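PDB 4BQ2: B-agarase from Saccharophagus degradans, which hydrolyses the beta-1,4 linkages of agarose as an exo-acting beta-agarase of glycoside hydrolase family 50, working from chain ends. Local coordinates for residues Leu72-Val77 / Ile169-Gln174; Thr84-Asp89 / Val182-Ile187. All coordinates share one frame; numbering follows the deposited sequence.

Both contacts lie in the N-terminal carbohydrate-binding-module-like domain and join its two facing layers of beta strands. Along the chain come residues 72-77, then 84-89 on the next strand and in the other layer; about eighty residues later 169-174 returns to that second layer, and 182-187 crosses back to the first. Interaction 1 closes the loop from 72-77 to 169-174 and interaction 2 the one from 84-89 to 182-187, so the two loops cross. Within the layers, 72-77 pairs with 182-187 and 84-89 with 169-174, both antiparallel. The contacts therefore share one hydrophobic core, their centres about 2 Å apart.

Interaction 1 (Leu72-Val77 / Ile169-Gln174)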
loop_
_atom_site.group_PDB
_atom_site.type_symbol
_atom_site.label_atom_id
_atom_site.label_comp_id
_atom_site.label_asym_id
_atom_site.label_seq_id
_atom_site.Cartn_x
_atom_site.Cartn_y
_atom_site.Cartn_z
ATOM N N LEU A 72 -9.102 -12.265 22.256
ATOM C CA LEU A 72 -9.903 -11.191 22.751
ATOM C C LEU A 72 -11.091 -10.974 21.806
ATOM O O LEU A 72 -10.908 -10.809 20.584
ATOM C CB LEU A 72 -9.036 -9.931 22.718
ATOM C CG LEU A 72 -9.479 -8.641 23.363
ATOM C CD1 LEU A 72 -9.670 -8.876 24.865
ATOM C CD2 LEU A 72 -8.396 -7.575 23.094
ATOM N N TYR A 73 -12.286 -10.934 22.383
ATOM C CA TYR A 73 -13.536 -10.799 21.633
ATOM C C TYR A 73 -14.252 -9.505 21.928
ATOM O O TYR A 73 -14.252 -9.070 23.074
ATOM C CB TYR A 73 -14.467 -11.938 22.049
ATOM C CG TYR A 73 -14.191 -13.217 21.342
ATOM C CD1 TYR A 73 -13.080 -13.989 21.669
ATOM C CD2 TYR A 73 -15.035 -13.669 20.329
ATOM C CE1 TYR A 73 -12.813 -15.176 21.022
ATOM C CE2 TYR A 73 -14.771 -14.870 19.675
ATOM C CZ TYR A 73 -13.669 -15.615 20.034
ATOM O OH TYR A 73 -13.395 -16.809 19.410
ATOM N N PHE A 74 -14.899 -8.927 20.910
ATOM C CA PHE A 74 -15.775 -7.752 21.071
ATOM C C PHE A 74 -17.011 -7.977 20.223
ATOM O O PHE A 74 -16.886 -8.491 19.094
ATOM C CB PHE A 74 -15.127 -6.467 20.506
ATOM C CG PHE A 74 -13.736 -6.186 20.984
ATOM C CD1 PHE A 74 -12.646 -6.856 20.452
ATOM C CD2 PHE A 74 -13.511 -5.148 21.881
ATOM C CE1 PHE A 74 -11.349 -6.570 20.877
ATOM C CE2 PHE A 74 -12.219 -4.857 22.332
ATOM C CZ PHE A 74 -11.146 -5.555 21.816
ATOM N N ASP A 75 -18.190 -7.615 20.744
ATOM C CA ASP A 75 -19.405 -7.541 19.915
ATOM C C ASP A 75 -19.508 -6.086 19.473
ATOM O O ASP A 75 -19.410 -5.183 20.299
ATOM C CB ASP A 75 -20.675 -7.939 20.697
ATOM C CG ASP A 75 -20.677 -9.401 21.157
ATOM O OD1 ASP A 75 -19.763 -10.178 20.797
ATOM O OD2 ASP A 75 -21.583 -9.738 21.963
ATOM N N ILE A 76 -19.616 -5.841 18.176
ATOM C CA ILE A 76 -19.592 -4.461 17.656
ATOM C C ILE A 76 -20.576 -4.319 16.512
ATOM O O ILE A 76 -20.781 -5.279 15.729
ATOM C CB ILE A 76 -18.167 -4.050 17.147
ATOM C CG1 ILE A 76 -17.056 -4.636 18.038
ATOM C CG2 ILE A 76 -18.020 -2.523 17.021
ATOM C CD1 ILE A 76 -15.639 -4.339 17.534
ATOM N N VAL A 77 -21.176 -3.137 16.386
ATOM C CA VAL A 77 -21.978 -2.825 15.193
ATOM C C VAL A 77 -21.886 -1.327 14.960
ATOM O O VAL A 77 -21.684 -0.587 15.917
ATOM C CB VAL A 77 -23.453 -3.212 15.382
ATOM C CG1 VAL A 77 -24.142 -2.287 16.385
ATOM C CG2 VAL A 77 -24.192 -3.190 14.052
ATOM N N ILE A 169 -5.610 -1.292 25.492
ATOM C CA ILE A 169 -6.388 -1.818 24.379
ATOM C C ILE A 169 -7.099 -0.643 23.732
ATOM O O ILE A 169 -7.944 0.018 24.342
ATOM C CB ILE A 169 -7.412 -2.886 24.820
ATOM C CG1 ILE A 169 -6.679 -4.099 25.393
ATOM C CG2 ILE A 169 -8.309 -3.291 23.646
ATOM C CD1 ILE A 169 -7.604 -5.092 26.061
ATOM N N SER A 170 -6.767 -0.401 22.474
ATOM C CA SER A 170 -7.269 0.768 21.791
ATOM C C SER A 170 -8.128 0.369 20.595
ATOM O O SER A 170 -7.740 -0.522 19.855
ATOM C CB SER A 170 -6.052 1.573 21.307
ATOM O OG SER A 170 -6.481 2.561 20.434
ATOM N N LEU A 171 -9.301 0.990 20.457
ATOM C CA LEU A 171 -10.106 0.925 19.238
ATOM C C LEU A 171 -10.228 2.328 18.659
ATOM O O LEU A 171 -10.763 3.217 19.300
ATOM C CB LEU A 171 -11.500 0.338 19.507
ATOM C CG LEU A 171 -11.581 -1.189 19.693
ATOM C CD1 LEU A 171 -12.965 -1.590 20.181
ATOM C CD2 LEU A 171 -11.242 -1.964 18.428
ATOM N N SER A 172 -9.737 2.530 17.440
ATOM C CA SER A 172 -9.716 3.866 16.872
ATOM C C SER A 172 -10.249 3.937 15.450
ATOM O O SER A 172 -10.144 2.977 14.686
ATOM C CB SER A 172 -8.317 4.491 16.906
ATOM O OG SER A 172 -7.317 3.669 16.267
ATOM N N VAL A 173 -10.753 5.121 15.119
ATOM C CA VAL A 173 -11.149 5.494 13.775
ATOM C C VAL A 173 -10.241 6.635 13.304
ATOM O O VAL A 173 -10.160 7.673 13.979
ATOM C CB VAL A 173 -12.622 5.907 13.784
ATOM C CG1 VAL A 173 -12.995 6.716 12.550
ATOM C CG2 VAL A 173 -13.527 4.682 13.925
ATOM N N GLN A 174 -9.591 6.460 12.146
ATOM C CA GLN A 174 -8.489 7.331 11.695
ATOM C C GLN A 174 -8.765 7.961 10.329
ATOM O O GLN A 174 -9.205 7.263 9.405
ATOM C CB GLN A 174 -7.195 6.512 11.645
ATOM C CG GLN A 174 -6.830 5.947 13.008
ATOM C CD GLN A 174 -5.596 5.059 13.029
ATOM O OE1 GLN A 174 -4.740 5.079 12.125
ATOM N NE2 GLN A 174 -5.502 4.263 14.075
#
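Leu72 lies across from Ile169, and Phe74 across from Leu171, with CA atoms 10.1 and 10.5 Å apart: the spacing of two layers in a beta-sandwich, here that of the CBM-like domain. The axes of the two short strand segments come no closer than 11.6 Å, and their N-to-C directions differ by 37°. No hydrogen bond links them, and the contact is made wholly by apolar side chains filling the space between the layers.

At one end Leu72 and Ile169 reach toward each other tip to tip, CD2 of the leucine meeting CD1 of the isoleucine at 3.9 Å. Next along the strand, the ring of Phe74 touches both Ile169 and Leu171. The other branch of Ile169, CG2, lies near the ring plane, at the edge, 4.1 Å from Phe74 CZ. The side chains of Phe74 and Leu171 run past each other in opposite directions, and Leu171 CD1 reaches the ring obliquely, 4.0 Å from Phe74 CD2 and equally near CE2. With Phe74 CG anti to the carbonyl carbon (chi1 -51°), the CD2/CE2 side of the ring comes to Leu171 and CZ to Ile169.

All four residues are buried, and the core continues around them: Ile187 and Leu88 also pack on Phe74, Ile184 on Leu171, and Trp62 on Ile169. On the outer side of strand 70-79, Asp75 forms a salt bridge with Arg188 and accepts hydrogen bonds from Ser111 and Asn186. The outer side of strand 166-174 has a polar link of its own, where Gln174 NE2 donates to Ser172 OG over 2.9 Å, the oxygen lying close to the plane of the amide.

Interaction 2 (Thr84-Asp89 / Val182-Ile187); sequences TQFYLD and VIIDNI. With CA (calcium ion), chain K.
Val182 meets Thr84 and Phe86 with separate methyls, on a strand that three residues later turns its other face to a calcium ion. Val182 CG2 approaches the Phe86 ring obliquely, 3.7 Å from CZ and nearly as close to CE2, while Val182 CG1 lies 3.7 Å from Thr84 OG1. Against a methyl the hydroxyl makes only van der Waals contact; it hydrogen-bonds with Ser78 OG, on strand 70-79. The chi1 of Phe86, -102°, departs from a staggered value, and the ring so placed also meets Ile184, whose CD1 is 4.2 Å from Phe86 CE2. No hydrogen bond joins the segments, whose axes pass 10.5 Å apart at 46° between N-to-C directions.

Past the core, Asp185 grips the calcium ion with both carboxylate oxygens, OD1 at 2.6 Å and OD2 at 2.5 Å. Asp7, Glu9, Ser37 and Lys38 supply four more ligand atoms, and a water, itself donating to Asn186 OD1, supplies the seventh. Asn186, in the left-handed region of the backbone map, forms a G1 beta bulge with Ile187 opposite Phe6. The strand thus has an apolar inner face and a metal-binding outer one, and the ion joins Asp185 to Asp7 and Glu9 just after strand 3-6 and to Ser37 and Lys38 on strand 36-44.

Around the contact, Leu42 and Met44 of strand 36-44 pack on Phe86, and Leu42 also on Val182. Strand 84-92 lies between strands 97-104 and 166-174 in its layer, while in the facing one strand 180-191 pairs with strands 36-44 and 70-79, and also with strand 3-6.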
loop_
_atom_site.group_PDB
_atom_site.type_symbol
_atom_site.label_atom_id
_atom_site.label_comp_id
_atom_site.label_asym_id
_atom_site.label_seq_id
_atom_site.Cartn_x
_atom_site.Cartn_y
_atom_site.Cartn_z
ATOM N N THR A 84 -17.721 1.436 9.669
ATOM C CA THR A 84 -16.603 1.911 10.460
ATOM C C THR A 84 -15.456 0.928 10.355
ATOM O O THR A 84 -15.640 -0.259 10.603
ATOM C CB THR A 84 -17.017 1.990 11.975
ATOM O OG1 THR A 84 -18.180 2.795 12.107
ATOM C CG2 THR A 84 -15.889 2.558 12.825
ATOM N N GLN A 85 -14.269 1.409 9.997
ATOM C CA GLN A 85 -13.074 0.578 10.044
ATOM C C GLN A 85 -12.380 0.890 11.380
ATOM O O GLN A 85 -11.901 2.018 11.601
ATOM C CB GLN A 85 -12.131 0.834 8.856
ATOM C CG GLN A 85 -10.807 0.081 9.015
ATOM C CD GLN A 85 -9.839 0.295 7.883
ATOM O OE1 GLN A 85 -10.102 1.083 6.959
ATOM N NE2 GLN A 85 -8.668 -0.347 7.974
ATOM N N PHE A 86 -12.371 -0.095 12.281
ATOM C CA PHE A 86 -11.670 0.019 13.537
ATOM C C PHE A 86 -10.244 -0.501 13.405
ATOM O O PHE A 86 -10.006 -1.584 12.800
ATOM C CB PHE A 86 -12.382 -0.827 14.623
ATOM C CG PHE A 86 -13.209 -0.029 15.567
ATOM C CD1 PHE A 86 -12.875 1.315 15.867
ATOM C CD2 PHE A 86 -14.297 -0.611 16.211
ATOM C CE1 PHE A 86 -13.624 2.043 16.790
ATOM C CE2 PHE A 86 -15.051 0.108 17.122
ATOM C CZ PHE A 86 -14.727 1.447 17.399
ATOM N N TYR A 87 -9.312 0.250 13.994
ATOM C CA TYR A 87 -7.966 -0.221 14.233
ATOM C C TYR A 87 -7.911 -0.682 15.667
ATOM O O TYR A 87 -8.273 0.081 16.560
ATOM C CB TYR A 87 -6.964 0.905 13.995
ATOM C CG TYR A 87 -6.830 1.260 12.522
ATOM C CD1 TYR A 87 -7.666 2.200 11.947
ATOM C CD2 TYR A 87 -5.880 0.635 11.726
ATOM C CE1 TYR A 87 -7.559 2.538 10.584
ATOM C CE2 TYR A 87 -5.756 0.950 10.369
ATOM C CZ TYR A 87 -6.602 1.899 9.812
ATOM O OH TYR A 87 -6.457 2.213 8.471
ATOM N N LEU A 88 -7.522 -1.946 15.884
ATOM C CA LEU A 88 -7.365 -2.471 17.216
ATOM C C LEU A 88 -5.857 -2.546 17.471
ATOM O O LEU A 88 -5.157 -3.265 16.760
ATOM C CB LEU A 88 -8.026 -3.860 17.330
ATOM C CG LEU A 88 -7.596 -4.628 18.587
ATOM C CD1 LEU A 88 -8.268 -4.026 19.820
ATOM C CD2 LEU A 88 -7.888 -6.143 18.453
ATOM N N ASP A 89 -5.381 -1.764 18.442
ATOM C CA ASP A 89 -3.981 -1.781 18.842
ATOM C C ASP A 89 -3.947 -2.259 20.274
ATOM O O ASP A 89 -4.647 -1.723 21.124
ATOM C CB ASP A 89 -3.394 -0.370 18.780
ATOM C CG ASP A 89 -3.240 0.136 17.343
ATOM O OD1 ASP A 89 -2.231 -0.222 16.714
ATOM O OD2 ASP A 89 -4.137 0.878 16.859
ATOM N N VAL A 182 -20.479 3.526 16.878
ATOM C CA VAL A 182 -20.608 2.097 17.061
ATOM C C VAL A 182 -21.258 1.804 18.410
ATOM O O VAL A 182 -21.298 2.679 19.289
ATOM C CB VAL A 182 -19.238 1.382 16.997
ATOM C CG1 VAL A 182 -18.604 1.564 15.612
ATOM C CG2 VAL A 182 -18.311 1.864 18.127
ATOM N N ILE A 183 -21.759 0.567 18.555
ATOM C CA ILE A 183 -22.100 0.025 19.865
ATOM C C ILE A 183 -21.154 -1.138 20.075
ATOM O O ILE A 183 -20.985 -1.971 19.183
ATOM C CB ILE A 183 -23.546 -0.528 19.955
ATOM C CG1 ILE A 183 -24.563 0.456 19.401
ATOM C CG2 ILE A 183 -23.907 -0.891 21.393
ATOM C CD1 ILE A 183 -24.557 1.794 20.094
ATOM N N ILE A 184 -20.550 -1.194 21.251
ATOM C CA ILE A 184 -19.601 -2.232 21.636
ATOM C C ILE A 184 -20.183 -2.941 22.866
ATOM O O ILE A 184 -20.715 -2.289 23.768
ATOM C CB ILE A 184 -18.233 -1.623 21.991
ATOM C CG1 ILE A 184 -17.592 -0.916 20.756
ATOM C CG2 ILE A 184 -17.291 -2.684 22.567
ATOM C CD1 ILE A 184 -16.412 -0.022 21.109
ATOM N N ASP A 185 -20.078 -4.262 22.913
ATOM C CA ASP A 185 -20.552 -5.010 24.091
ATOM C C ASP A 185 -19.725 -6.263 24.263
ATOM O O ASP A 185 -19.078 -6.732 23.301
ATOM C CB ASP A 185 -22.051 -5.289 23.947
ATOM C CG ASP A 185 -22.702 -5.713 25.267
ATOM O OD1 ASP A 185 -22.016 -5.707 26.313
ATOM O OD2 ASP A 185 -23.887 -6.104 25.246
ATOM N N ASN A 186 -19.679 -6.780 25.502
ATOM C CA ASN A 186 -19.137 -8.108 25.804
ATOM C C ASN A 186 -17.663 -8.259 25.475
ATOM O O ASN A 186 -17.264 -9.205 24.814
ATOM C CB ASN A 186 -19.971 -9.206 25.124
ATOM C CG ASN A 186 -21.421 -9.198 25.598
ATOM O OD1 ASN A 186 -21.683 -9.072 26.795
ATOM N ND2 ASN A 186 -22.364 -9.313 24.668
ATOM N N ILE A 187 -16.873 -7.276 25.881
ATOM C CA ILE A 187 -15.455 -7.385 25.720
ATOM C C ILE A 187 -14.982 -8.509 26.625
ATOM O O ILE A 187 -15.166 -8.456 27.847
ATOM C CB ILE A 187 -14.742 -6.071 26.050
ATOM C CG1 ILE A 187 -15.431 -4.914 25.299
ATOM C CG2 ILE A 187 -13.287 -6.241 25.711
ATOM C CD1 ILE A 187 -14.746 -3.558 25.351
HETATM CA CA CA K . -24.219 -5.858 27.707
HETATM O O HOH W 1 -24.127 -7.911 28.068
#